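Local atomic coordinates of single-stranded DNA-binding protein DdrB (Deinococcus radiodurans, PDB entry 4NOE), a protein that binds single-stranded DNA and assists the accurate annealing of DNA strands, probably as part of the response to DNA damage. Residues R82-R87 with Y107-K112; G43-G48 with V130-F135; V31-G36 with W62-A67; Q51-N56 with E142-P147. All blocks are in the same frame, centred on the assembly; numbering follows the deposited sequence.

How the interactions relate
From the N terminus, helix 28-37 supplies the first half of interaction 3, which closes a loop back at residues 62-67. Before it closes, two longer loops have opened: 43-48, which meets 130-135 in interaction 2, and 51-56, which meets 142-147 in interaction 4. Interactions 2, 3 and 4 therefore all cross one another along the chain. Interaction 1, between 82-87 and 107-112, follows interaction 3 in series and falls within the spans of both 2 and 4. Strands 104-110 and 50-52 flank strand 128-135, joining interactions 1, 2 and 4 in one sheet, while Arg33 links the helix of interaction 3 to the C-terminal segment of interaction 4.

Interaction 1 of 4, residues R82-R87 with Y107-K112; sequences RGHAYR and YSRGAK. With nucleotides of chain F.
Lys112 NZ is held by two acceptors: His84 ND1, 3.0 Å from NZ and near the imidazole plane, and a water that also accepts from Ala85 N. Arg109 covers a face of the same imidazole, its guanidinium stacked 4.0 Å away between centres with the planes only 13° apart. Its CG sits between the backbone N and the carbonyl carbon (chi1 62°), the chain is extended from there to NE, and CG and CD rest on the Tyr86 ring, CD 3.8 Å from the centroid. NE of Arg109 donates to Tyr86 OH at 3.1 Å, nearly straight at 179°. Asp115 completes the grip through a salt bridge to NH1. An alanine in place of Arg109 would probably leave Asp115 without its charge partner, Tyr86 OH without this donor and one His84 face uncovered. Further along, Arg87 N and Ser108 O pair at 2.9 Å, with the reciprocal Ser108 N to Arg87 O bond at 3.2 Å. Gly110 N bonds weakly to the DG29 phosphate of chain F, and a CB at Gly110 would collide with DC28. The geometry is that of an antiparallel hydrogen-bonded strand pair whose end at Gly110 to Lys112 runs along the sugar-phosphate backbone of the bound single strand.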
# COMPACT_ATOMS: atom_id res chain seq x y z
N ARG E 82 16.91 19.21 -16.36
CA ARG E 82 16.83 17.82 -16.81
C ARG E 82 15.62 17.51 -17.68
O ARG E 82 14.97 16.47 -17.50
CB ARG E 82 16.85 16.84 -15.63
CG ARG E 82 18.15 16.80 -14.88
CD ARG E 82 18.93 15.56 -15.26
NE ARG E 82 20.34 15.88 -15.34
CZ ARG E 82 21.15 15.46 -16.30
NH1 ARG E 82 20.71 14.66 -17.27
NH2 ARG E 82 22.42 15.83 -16.27
N GLY E 83 15.29 18.40 -18.60
CA GLY E 83 14.20 18.16 -19.52
C GLY E 83 12.80 18.45 -19.00
O GLY E 83 11.83 18.27 -19.74
N HIS E 84 12.69 18.89 -17.75
CA HIS E 84 11.39 19.24 -17.17
C HIS E 84 11.25 20.76 -16.99
O HIS E 84 12.24 21.45 -16.73
CB HIS E 84 11.22 18.58 -15.79
CG HIS E 84 11.32 17.09 -15.81
ND1 HIS E 84 10.30 16.27 -16.24
CD2 HIS E 84 12.32 16.26 -15.41
CE1 HIS E 84 10.67 15.01 -16.13
NE2 HIS E 84 11.90 14.97 -15.63
N ALA E 85 10.03 21.27 -17.11
CA ALA E 85 9.78 22.69 -16.92
C ALA E 85 9.21 22.90 -15.52
O ALA E 85 8.29 22.19 -15.11
CB ALA E 85 8.79 23.21 -17.96
N TYR E 86 9.74 23.88 -14.80
CA TYR E 86 9.21 24.20 -13.48
C TYR E 86 8.69 25.63 -13.49
O TYR E 86 9.39 26.53 -13.94
CB TYR E 86 10.30 24.06 -12.40
CG TYR E 86 10.78 22.63 -12.24
CD1 TYR E 86 11.75 22.11 -13.09
CD2 TYR E 86 10.27 21.81 -11.25
CE1 TYR E 86 12.18 20.82 -12.96
CE2 TYR E 86 10.71 20.49 -11.11
CZ TYR E 86 11.66 20.01 -11.97
OH TYR E 86 12.12 18.71 -11.86
N ARG E 87 7.46 25.82 -13.01
CA ARG E 87 6.87 27.17 -12.94
C ARG E 87 7.34 27.98 -11.74
O ARG E 87 7.48 27.44 -10.63
CB ARG E 87 5.34 27.08 -12.87
CG ARG E 87 4.67 26.90 -14.21
CD ARG E 87 3.22 27.34 -14.21
NE ARG E 87 2.64 27.12 -15.53
CZ ARG E 87 2.15 25.96 -15.94
NH1 ARG E 87 1.65 25.84 -17.16
NH2 ARG E 87 2.16 24.90 -15.13
N TYR E 107 9.81 27.05 -7.25
CA TYR E 107 9.84 26.50 -8.59
C TYR E 107 9.42 25.05 -8.50
O TYR E 107 10.12 24.23 -7.88
CB TYR E 107 11.25 26.64 -9.20
CG TYR E 107 11.55 28.07 -9.57
CD1 TYR E 107 11.95 28.99 -8.61
CD2 TYR E 107 11.41 28.51 -10.88
CE1 TYR E 107 12.22 30.31 -8.95
CE2 TYR E 107 11.68 29.83 -11.23
CZ TYR E 107 12.07 30.72 -10.26
OH TYR E 107 12.34 32.02 -10.60
N SER E 108 8.28 24.75 -9.11
CA SER E 108 7.70 23.40 -9.06
C SER E 108 6.85 23.11 -10.29
O SER E 108 6.37 24.04 -10.97
CB SER E 108 6.83 23.24 -7.81
OG SER E 108 5.66 24.05 -7.91
N ARG E 109 6.64 21.83 -10.56
CA ARG E 109 5.80 21.37 -11.66
C ARG E 109 4.83 20.30 -11.16
O ARG E 109 5.01 19.72 -10.07
CB ARG E 109 6.66 20.76 -12.76
CG ARG E 109 7.45 19.54 -12.28
CD ARG E 109 8.42 19.00 -13.34
NE ARG E 109 9.28 17.94 -12.80
CZ ARG E 109 8.91 16.67 -12.67
NH1 ARG E 109 7.69 16.27 -13.04
NH2 ARG E 109 9.75 15.79 -12.17
N GLY E 110 3.80 20.03 -11.95
CA GLY E 110 2.90 18.95 -11.64
C GLY E 110 3.60 17.62 -11.81
O GLY E 110 4.47 17.47 -12.67
N ALA E 111 3.25 16.64 -10.97
CA ALA E 111 3.83 15.31 -11.07
C ALA E 111 3.43 14.68 -12.40
O ALA E 111 2.33 14.92 -12.90
CB ALA E 111 3.37 14.44 -9.92
N LYS E 112 4.33 13.89 -12.97
CA LYS E 112 4.05 13.12 -14.17
C LYS E 112 3.80 11.68 -13.78
O LYS E 112 4.14 11.27 -12.66
CB LYS E 112 5.23 13.21 -15.14
CG LYS E 112 5.47 14.63 -15.65
CD LYS E 112 6.75 14.78 -16.46
CE LYS E 112 6.96 16.26 -16.79
NZ LYS E 112 7.84 16.48 -17.97
P DC F 28 -0.10 24.63 -12.79
OP1 DC F 28 1.31 24.60 -13.04
OP2 DC F 28 -0.92 25.28 -13.75
O5' DC F 28 -0.65 23.15 -12.63
C5' DC F 28 0.13 22.12 -12.06
C4' DC F 28 -0.46 20.78 -12.43
O4' DC F 28 -1.81 20.71 -11.97
C3' DC F 28 -0.52 20.52 -13.92
O3' DC F 28 0.70 19.87 -14.22
C2' DC F 28 -1.73 19.62 -14.06
C1' DC F 28 -2.60 19.95 -12.85
N1 DC F 28 -3.82 20.73 -13.12
C2 DC F 28 -5.04 20.28 -12.61
O2 DC F 28 -5.07 19.20 -12.00
N3 DC F 28 -6.15 21.01 -12.81
C4 DC F 28 -6.07 22.17 -13.46
N4 DC F 28 -7.20 22.86 -13.64
C5 DC F 28 -4.84 22.67 -13.97
C6 DC F 28 -3.75 21.93 -13.77
P DG F 29 1.57 20.29 -15.43
OP1 DG F 29 2.71 21.02 -14.93
OP2 DG F 29 0.72 20.86 -16.42
O5' DG F 29 2.00 18.89 -16.02
C5' DG F 29 2.05 17.73 -15.19
C4' DG F 29 1.64 16.49 -15.94
O4' DG F 29 0.21 16.46 -16.07
C3' DG F 29 2.20 16.35 -17.35
O3' DG F 29 2.38 15.01 -17.79
C2' DG F 29 1.10 16.93 -18.20
C1' DG F 29 -0.16 16.60 -17.43
N9 DG F 29 -1.13 17.67 -17.52
C8 DG F 29 -0.93 18.92 -18.04
N7 DG F 29 -1.99 19.68 -18.01
C5 DG F 29 -2.96 18.86 -17.45
C6 DG F 29 -4.32 19.13 -17.17
O6 DG F 29 -4.96 20.16 -17.35
N1 DG F 29 -4.94 18.03 -16.59
C2 DG F 29 -4.33 16.84 -16.31
N2 DG F 29 -5.10 15.90 -15.75
N3 DG F 29 -3.07 16.57 -16.59
C4 DG F 29 -2.45 17.63 -17.14
P DC F 30 3.34 14.65 -19.00
OP1 DC F 30 3.82 13.33 -18.73
OP2 DC F 30 4.23 15.74 -19.24
O5' DC F 30 2.44 14.73 -20.31
C5' DC F 30 1.74 13.60 -20.80
C4' DC F 30 0.71 13.15 -19.79
O4' DC F 30 -0.07 14.30 -19.41
C3' DC F 30 -0.32 12.18 -20.34
O3' DC F 30 -0.95 11.61 -19.20
C2' DC F 30 -1.32 13.12 -20.98
C1' DC F 30 -1.38 14.17 -19.90
N1 DC F 30 -1.89 15.49 -20.24
C2 DC F 30 -3.26 15.71 -20.12
O2 DC F 30 -3.99 14.77 -19.80
N3 DC F 30 -3.75 16.94 -20.38
C4 DC F 30 -2.93 17.93 -20.73
N4 DC F 30 -3.47 19.12 -20.97
C5 DC F 30 -1.53 17.73 -20.86
C6 DC F 30 -1.06 16.51 -20.59
O HOH W 1 8.08 19.46 -18.48
O HOH W 2 12.56 15.44 -11.25

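Interaction 2 of 4, residues G43-G48 with V130-F135; sequences GEIPSG and VSLAIF
Ser131 presents CB, not its hydroxyl, to Gly48 O: CB of Ser131 is 3.5 Å from Gly48 O, whereas Ser131 OG stands 4.0 Å from it. No hydrogen bond joins the two segments, and the serine hydroxyl is bound instead to Glu121. Gly48 itself adopts a positive phi (83°), a conformation in which a CB would press on the preceding carbonyl, so the backbone alone calls for glycine. Its carbonyl also reaches the side chain of Ile134, at 4.2 Å from CG2.

The other half of the contact is Ile45. Its CG2 branch settles against the backbone of the strand, 3.5 Å from Ser131 O and 3.8 Å from Leu132 O. Its other branch ends at CD1, which meets CD1 of Leu132 at 4.1 Å, the two side chains crossing at about a right angle. The CB of Leu132 points away from residues 43-48, and CG lies anti to the backbone N (chi1 173°). Beyond CG, chi2 of 64° places CD1, the atom that comes near Ile45. Tyr86 and His81 touch both residues, so the Ile45-Leu132 pair also lies against strands 84-91 and 77-81.

Leu132 sits where the strand turns a corner; Leu132 and Ala133 both face Tyr107, forming a classic beta bulge, and Tyr50 bonds through its backbone to Leu132 and Ile134. With aliphatic carbons and carbonyl oxygens as the meeting surfaces, the contact is one of van der Waals fit, its directional bonds supplied by neighbouring strands and Glu121.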
# COMPACT_ATOMS: atom_id res chain seq x y z
N GLY E 43 24.90 15.68 -8.40
CA GLY E 43 24.11 15.37 -7.21
C GLY E 43 22.63 15.35 -7.51
O GLY E 43 22.23 15.46 -8.68
N GLU E 44 21.80 15.24 -6.47
CA GLU E 44 20.35 15.14 -6.62
C GLU E 44 19.65 16.41 -6.19
O GLU E 44 20.18 17.18 -5.39
CB GLU E 44 19.82 13.96 -5.78
CG GLU E 44 20.21 12.58 -6.29
N ILE E 45 18.44 16.64 -6.69
CA ILE E 45 17.57 17.66 -6.11
C ILE E 45 17.27 17.21 -4.69
O ILE E 45 16.80 16.09 -4.50
CB ILE E 45 16.22 17.77 -6.85
CG1 ILE E 45 16.41 18.13 -8.33
CG2 ILE E 45 15.33 18.79 -6.18
CD1 ILE E 45 15.12 17.98 -9.16
N PRO E 46 17.57 18.06 -3.69
CA PRO E 46 17.25 17.74 -2.29
C PRO E 46 15.73 17.60 -2.14
O PRO E 46 14.99 18.25 -2.89
CB PRO E 46 17.70 18.99 -1.52
CG PRO E 46 18.54 19.78 -2.45
CD PRO E 46 18.10 19.43 -3.84
N SER E 47 15.28 16.77 -1.21
CA SER E 47 13.85 16.61 -0.95
C SER E 47 13.23 17.97 -0.64
O SER E 47 13.75 18.75 0.17
CB SER E 47 13.62 15.66 0.22
OG SER E 47 14.13 16.24 1.41
N GLY E 48 12.14 18.28 -1.31
CA GLY E 48 11.52 19.58 -1.15
C GLY E 48 12.14 20.66 -2.01
O GLY E 48 11.74 21.82 -1.92
N VAL E 130 6.06 18.60 -7.81
CA VAL E 130 7.42 18.12 -7.66
C VAL E 130 8.25 19.37 -7.61
O VAL E 130 8.11 20.23 -8.48
CB VAL E 130 7.84 17.26 -8.86
CG1 VAL E 130 9.31 16.87 -8.75
CG2 VAL E 130 6.96 16.00 -8.99
N SER E 131 9.11 19.49 -6.59
CA SER E 131 9.85 20.73 -6.36
C SER E 131 11.26 20.75 -6.93
O SER E 131 12.02 19.78 -6.77
CB SER E 131 9.94 21.03 -4.86
OG SER E 131 8.66 21.01 -4.26
N LEU E 132 11.63 21.86 -7.54
CA LEU E 132 13.01 22.06 -7.95
C LEU E 132 13.76 22.89 -6.91
O LEU E 132 14.88 22.55 -6.50
CB LEU E 132 13.08 22.78 -9.30
CG LEU E 132 14.49 23.19 -9.74
CD1 LEU E 132 15.39 21.97 -9.98
CD2 LEU E 132 14.43 24.05 -11.00
N ALA E 133 13.13 24.00 -6.49
CA ALA E 133 13.82 24.98 -5.65
C ALA E 133 12.84 25.91 -4.94
O ALA E 133 11.74 26.20 -5.45
CB ALA E 133 14.84 25.82 -6.49
N ILE E 134 13.23 26.38 -3.77
CA ILE E 134 12.43 27.40 -3.11
C ILE E 134 13.31 28.51 -2.56
O ILE E 134 14.27 28.26 -1.83
CB ILE E 134 11.51 26.81 -2.02
CG1 ILE E 134 10.83 27.93 -1.24
CG2 ILE E 134 12.29 25.93 -1.07
CD1 ILE E 134 9.57 27.47 -0.51
N PHE E 135 13.00 29.75 -2.93
CA PHE E 135 13.78 30.87 -2.45
C PHE E 135 13.02 31.46 -1.27
O PHE E 135 11.85 31.86 -1.38
CB PHE E 135 14.03 31.88 -3.58
CG PHE E 135 14.85 31.30 -4.72
CD1 PHE E 135 14.28 30.45 -5.66
CD2 PHE E 135 16.20 31.61 -4.85
CE1 PHE E 135 15.02 29.91 -6.69
CE2 PHE E 135 16.95 31.08 -5.88
CZ PHE E 135 16.36 30.22 -6.81

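Interaction 3 of 4, residues V31-G36 with W62-A67; sequences VQRHYG and WSLIGA
Arg33 CB starts the contact 3.6 Å from Ser63 OG, and CG, the next atom, touches both that hydroxyl and Leu64, 3.7 Å from Leu64 CD2. From CG to NE the chain is extended and runs beside the leucine, the two side chains pointing the same way. NE forms a salt bridge with Asp61. CZ then comes 4.0 Å from Leu64 CD2, a methyl set over the centre of one guanidinium face, and at the tip NH2 meets Leu64 CD1 at 3.9 Å while donating to Arg143 O. Asp61 also bonds Ser63 OG, so one carboxylate steadies both the arginine and the serine beside it. The leucine thus packs on the flat side of the charged group, leaving its N-H bonds to run to polar partners.

One turn further along the helix, at Gly36, the backbones themselves meet. Gly36 CA makes a CA-H...O contact with Ser63 O at 3.1 Å, the angle at the hydrogen being 156°. A CB on Gly36 would fall 1.7 Å from that oxygen, a clash, so the lack of a side chain permits this approach. In return Gly36 O receives Gly66 CA at 3.5 Å, and Gly66 has the positive phi that favours glycine. The turn is held internally: Trp62 O accepts from Ile65 N and Ala67 N, which reach it from opposite faces of its plane. Glycines on both sides let helix 28-37 lie backbone to backbone against the 3-10 turn that leads into strand 68-71.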
# COMPACT_ATOMS: atom_id res chain seq x y z
N VAL E 31 33.49 25.99 -12.64
CA VAL E 31 33.37 24.71 -13.32
C VAL E 31 31.90 24.29 -13.37
O VAL E 31 31.42 23.86 -14.42
CB VAL E 31 34.23 23.64 -12.62
CG1 VAL E 31 33.97 22.26 -13.21
CG2 VAL E 31 35.71 24.03 -12.71
N GLN E 32 31.19 24.44 -12.25
CA GLN E 32 29.76 24.11 -12.22
C GLN E 32 28.96 24.92 -13.23
O GLN E 32 28.12 24.37 -13.93
CB GLN E 32 29.17 24.29 -10.82
CG GLN E 32 29.20 23.04 -9.96
CD GLN E 32 28.68 23.31 -8.57
OE1 GLN E 32 27.47 23.45 -8.36
NE2 GLN E 32 29.58 23.39 -7.60
N ARG E 33 29.25 26.22 -13.31
CA ARG E 33 28.58 27.06 -14.30
C ARG E 33 28.89 26.58 -15.71
O ARG E 33 28.02 26.59 -16.58
CB ARG E 33 29.02 28.52 -14.16
CG ARG E 33 28.61 29.17 -12.86
CD ARG E 33 29.03 30.63 -12.83
NE ARG E 33 28.18 31.37 -11.90
CZ ARG E 33 28.55 31.69 -10.67
NH1 ARG E 33 29.75 31.36 -10.23
NH2 ARG E 33 27.71 32.36 -9.88
N HIS E 34 30.14 26.19 -15.94
CA HIS E 34 30.56 25.83 -17.29
C HIS E 34 29.80 24.61 -17.80
O HIS E 34 29.20 24.66 -18.87
CB HIS E 34 32.07 25.60 -17.36
CG HIS E 34 32.53 25.01 -18.66
ND1 HIS E 34 32.89 25.78 -19.74
CD2 HIS E 34 32.68 23.72 -19.04
CE1 HIS E 34 33.26 24.99 -20.74
NE2 HIS E 34 33.14 23.74 -20.34
N TYR E 35 29.82 23.51 -17.06
CA TYR E 35 29.10 22.32 -17.52
C TYR E 35 27.60 22.45 -17.27
O TYR E 35 26.79 21.77 -17.92
CB TYR E 35 29.67 21.05 -16.89
CG TYR E 35 31.10 20.78 -17.30
CD1 TYR E 35 31.40 20.20 -18.53
CD2 TYR E 35 32.15 21.12 -16.47
CE1 TYR E 35 32.71 19.95 -18.90
CE2 TYR E 35 33.46 20.88 -16.82
CZ TYR E 35 33.73 20.30 -18.04
OH TYR E 35 35.05 20.06 -18.38
N GLY E 36 27.25 23.33 -16.34
CA GLY E 36 25.86 23.67 -16.08
C GLY E 36 25.16 24.21 -17.31
O GLY E 36 24.02 23.83 -17.60
N TRP E 62 21.13 29.99 -12.66
CA TRP E 62 20.55 28.66 -12.75
C TRP E 62 21.52 27.64 -13.32
O TRP E 62 21.34 26.44 -13.12
CB TRP E 62 19.24 28.70 -13.55
CG TRP E 62 18.11 29.39 -12.79
CD1 TRP E 62 17.72 30.69 -12.93
CD2 TRP E 62 17.28 28.82 -11.77
NE1 TRP E 62 16.68 30.96 -12.06
CE2 TRP E 62 16.39 29.84 -11.34
CE3 TRP E 62 17.18 27.56 -11.19
CZ2 TRP E 62 15.41 29.62 -10.36
CZ3 TRP E 62 16.22 27.34 -10.20
CH2 TRP E 62 15.34 28.37 -9.80
N SER E 63 22.56 28.11 -14.01
CA SER E 63 23.55 27.18 -14.56
C SER E 63 24.32 26.46 -13.44
O SER E 63 24.90 25.39 -13.66
CB SER E 63 24.53 27.89 -15.52
OG SER E 63 25.49 28.65 -14.79
N LEU E 64 24.32 27.04 -12.25
CA LEU E 64 24.93 26.38 -11.09
C LEU E 64 24.33 25.00 -10.86
O LEU E 64 25.04 24.07 -10.49
CB LEU E 64 24.83 27.25 -9.83
CG LEU E 64 25.75 28.47 -9.81
CD1 LEU E 64 25.37 29.45 -8.70
CD2 LEU E 64 27.21 28.04 -9.66
N ILE E 65 23.02 24.85 -11.12
CA ILE E 65 22.40 23.53 -10.95
C ILE E 65 22.00 22.89 -12.28
O ILE E 65 21.11 22.03 -12.32
CB ILE E 65 21.18 23.55 -10.01
CG1 ILE E 65 20.05 24.39 -10.60
CG2 ILE E 65 21.58 24.04 -8.62
CD1 ILE E 65 18.74 24.34 -9.77
N GLY E 66 22.65 23.33 -13.36
CA GLY E 66 22.41 22.74 -14.68
C GLY E 66 21.07 23.12 -15.29
O GLY E 66 20.57 22.43 -16.19
N ALA E 67 20.50 24.22 -14.82
CA ALA E 67 19.19 24.66 -15.27
C ALA E 67 19.33 25.94 -16.09
O ALA E 67 20.40 26.57 -16.10
CB ALA E 67 18.27 24.89 -14.08

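Interaction 4 of 4, residues Q51-N56 with E142-P147; sequences QFPIEN and ERYAVP
Phe52, at the end of strand 50-52, directs a ring edge toward the face of Tyr144. The ring centroids are 5.6 Å apart and the planes meet at 60°, an inclined edge-to-face pair whose nearest atoms are Phe52 CD1 and Tyr144 CE2 at 4.2 Å. Pro53 follows and touches the same ring atom: its CD lies near the tyrosine ring plane, at the edge, 4.1 Å from CE2.

The chain then folds into a 3-10 turn, closed by Asn56 N bonding to Pro53 O at 2.9 Å, which returns Asn56 to the contact. Its side chain crosses that of Tyr144 at about a right angle. ND2 rests 3.6 Å from Tyr144 CB and OD1 is 3.9 Å from Tyr144 CD2, with the amide and ring planes 61° apart. In the tyrosine chi2 is near zero (-14°), with CD1 close to eclipsing CA and CD2 on the opposite side of the ring; it is the CD2-CE2 edge that meets Asn56 and Pro53. Asn56 ND2 has its polar partner in Gln141 O. An alanine in place of Asn56 would probably leave Gln141 O without this donor and open a gap beside Tyr144 CB and CD2.

At the far end of the ring Tyr144 OH bonds Asp13 of the second subunit, whose Leu14 packs on both Phe52 and Tyr144. Carbon-to-carbon and amide-to-carbon contacts therefore carry the join, with no hydrogen bond between the two segments; the polar groups of Asn56 and Tyr144 are paired outside it, and the tyrosine hydroxyl connects it to the subunit interface.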
# COMPACT_ATOMS: atom_id res chain seq x y z
N GLN E 51 17.12 24.81 -1.46
CA GLN E 51 16.69 25.92 -0.62
C GLN E 51 17.70 27.05 -0.69
O GLN E 51 18.84 26.89 -0.30
CB GLN E 51 16.50 25.47 0.83
CG GLN E 51 15.67 26.45 1.66
N PHE E 52 17.26 28.19 -1.21
CA PHE E 52 18.15 29.32 -1.43
C PHE E 52 17.55 30.55 -0.76
O PHE E 52 16.34 30.59 -0.53
CB PHE E 52 18.31 29.58 -2.92
CG PHE E 52 18.96 28.44 -3.66
CD1 PHE E 52 20.11 27.85 -3.16
CD2 PHE E 52 18.42 27.96 -4.84
CE1 PHE E 52 20.71 26.80 -3.83
CE2 PHE E 52 19.02 26.91 -5.52
CZ PHE E 52 20.17 26.33 -5.01
N PRO E 53 18.40 31.53 -0.43
CA PRO E 53 17.95 32.79 0.17
C PRO E 53 17.02 33.53 -0.78
O PRO E 53 17.28 33.56 -1.99
CB PRO E 53 19.25 33.59 0.34
CG PRO E 53 20.33 32.57 0.41
CD PRO E 53 19.88 31.46 -0.51
N ILE E 54 15.95 34.11 -0.25
CA ILE E 54 14.97 34.83 -1.06
C ILE E 54 15.62 35.99 -1.84
O ILE E 54 15.23 36.29 -2.97
CB ILE E 54 13.78 35.32 -0.20
CG1 ILE E 54 12.90 36.30 -0.97
CG2 ILE E 54 14.27 36.00 1.09
CD1 ILE E 54 12.03 35.65 -1.98
N GLU E 55 16.64 36.61 -1.25
CA GLU E 55 17.32 37.72 -1.92
C GLU E 55 18.19 37.27 -3.10
O GLU E 55 18.70 38.09 -3.86
CB GLU E 55 18.14 38.56 -0.94
N ASN E 56 18.33 35.95 -3.27
CA ASN E 56 19.09 35.42 -4.41
C ASN E 56 18.26 35.10 -5.65
O ASN E 56 18.81 34.78 -6.71
CB ASN E 56 19.90 34.19 -3.99
CG ASN E 56 21.25 34.55 -3.38
OD1 ASN E 56 21.47 34.35 -2.19
ND2 ASN E 56 22.15 35.08 -4.20
N GLU E 142 26.41 36.13 -2.54
CA GLU E 142 26.75 36.75 -3.82
C GLU E 142 27.26 35.75 -4.85
O GLU E 142 27.07 35.94 -6.05
CB GLU E 142 27.79 37.85 -3.60
CG GLU E 142 27.21 39.11 -2.97
CD GLU E 142 26.19 39.79 -3.86
OE1 GLU E 142 26.30 39.65 -5.11
OE2 GLU E 142 25.27 40.45 -3.32
N ARG E 143 27.92 34.70 -4.40
CA ARG E 143 28.47 33.72 -5.33
C ARG E 143 27.37 32.98 -6.09
O ARG E 143 27.61 32.43 -7.17
CB ARG E 143 29.39 32.75 -4.60
CG ARG E 143 28.68 31.90 -3.58
CD ARG E 143 29.66 31.09 -2.72
NE ARG E 143 28.92 30.25 -1.78
CZ ARG E 143 28.40 30.69 -0.64
NH1 ARG E 143 28.54 31.96 -0.28
NH2 ARG E 143 27.73 29.86 0.15
N TYR E 144 26.15 32.99 -5.55
CA TYR E 144 25.03 32.28 -6.16
C TYR E 144 24.49 33.03 -7.37
O TYR E 144 23.72 32.48 -8.16
CB TYR E 144 23.87 32.10 -5.17
CG TYR E 144 24.08 31.07 -4.09
CD1 TYR E 144 25.12 30.15 -4.17
CD2 TYR E 144 23.24 31.02 -2.98
CE1 TYR E 144 25.30 29.21 -3.18
CE2 TYR E 144 23.42 30.08 -1.99
CZ TYR E 144 24.46 29.18 -2.10
OH TYR E 144 24.65 28.24 -1.12
N ALA E 145 24.86 34.30 -7.48
CA ALA E 145 24.27 35.15 -8.49
C ALA E 145 24.96 35.00 -9.84
O ALA E 145 26.09 34.51 -9.91
CB ALA E 145 24.30 36.60 -8.05
N VAL E 146 24.26 35.40 -10.90
CA VAL E 146 24.85 35.55 -12.22
C VAL E 146 25.98 36.58 -12.14
O VAL E 146 25.82 37.64 -11.54
CB VAL E 146 23.80 36.00 -13.25
CG1 VAL E 146 24.46 36.29 -14.59
CG2 VAL E 146 22.70 34.93 -13.41
N PRO E 147 27.15 36.26 -12.71
CA PRO E 147 28.28 37.20 -12.69
C PRO E 147 28.16 38.28 -13.76
O PRO E 147 27.34 38.13 -14.67
CB PRO E 147 29.49 36.29 -12.96
CG PRO E 147 28.94 35.18 -13.78
CD PRO E 147 27.53 34.95 -13.28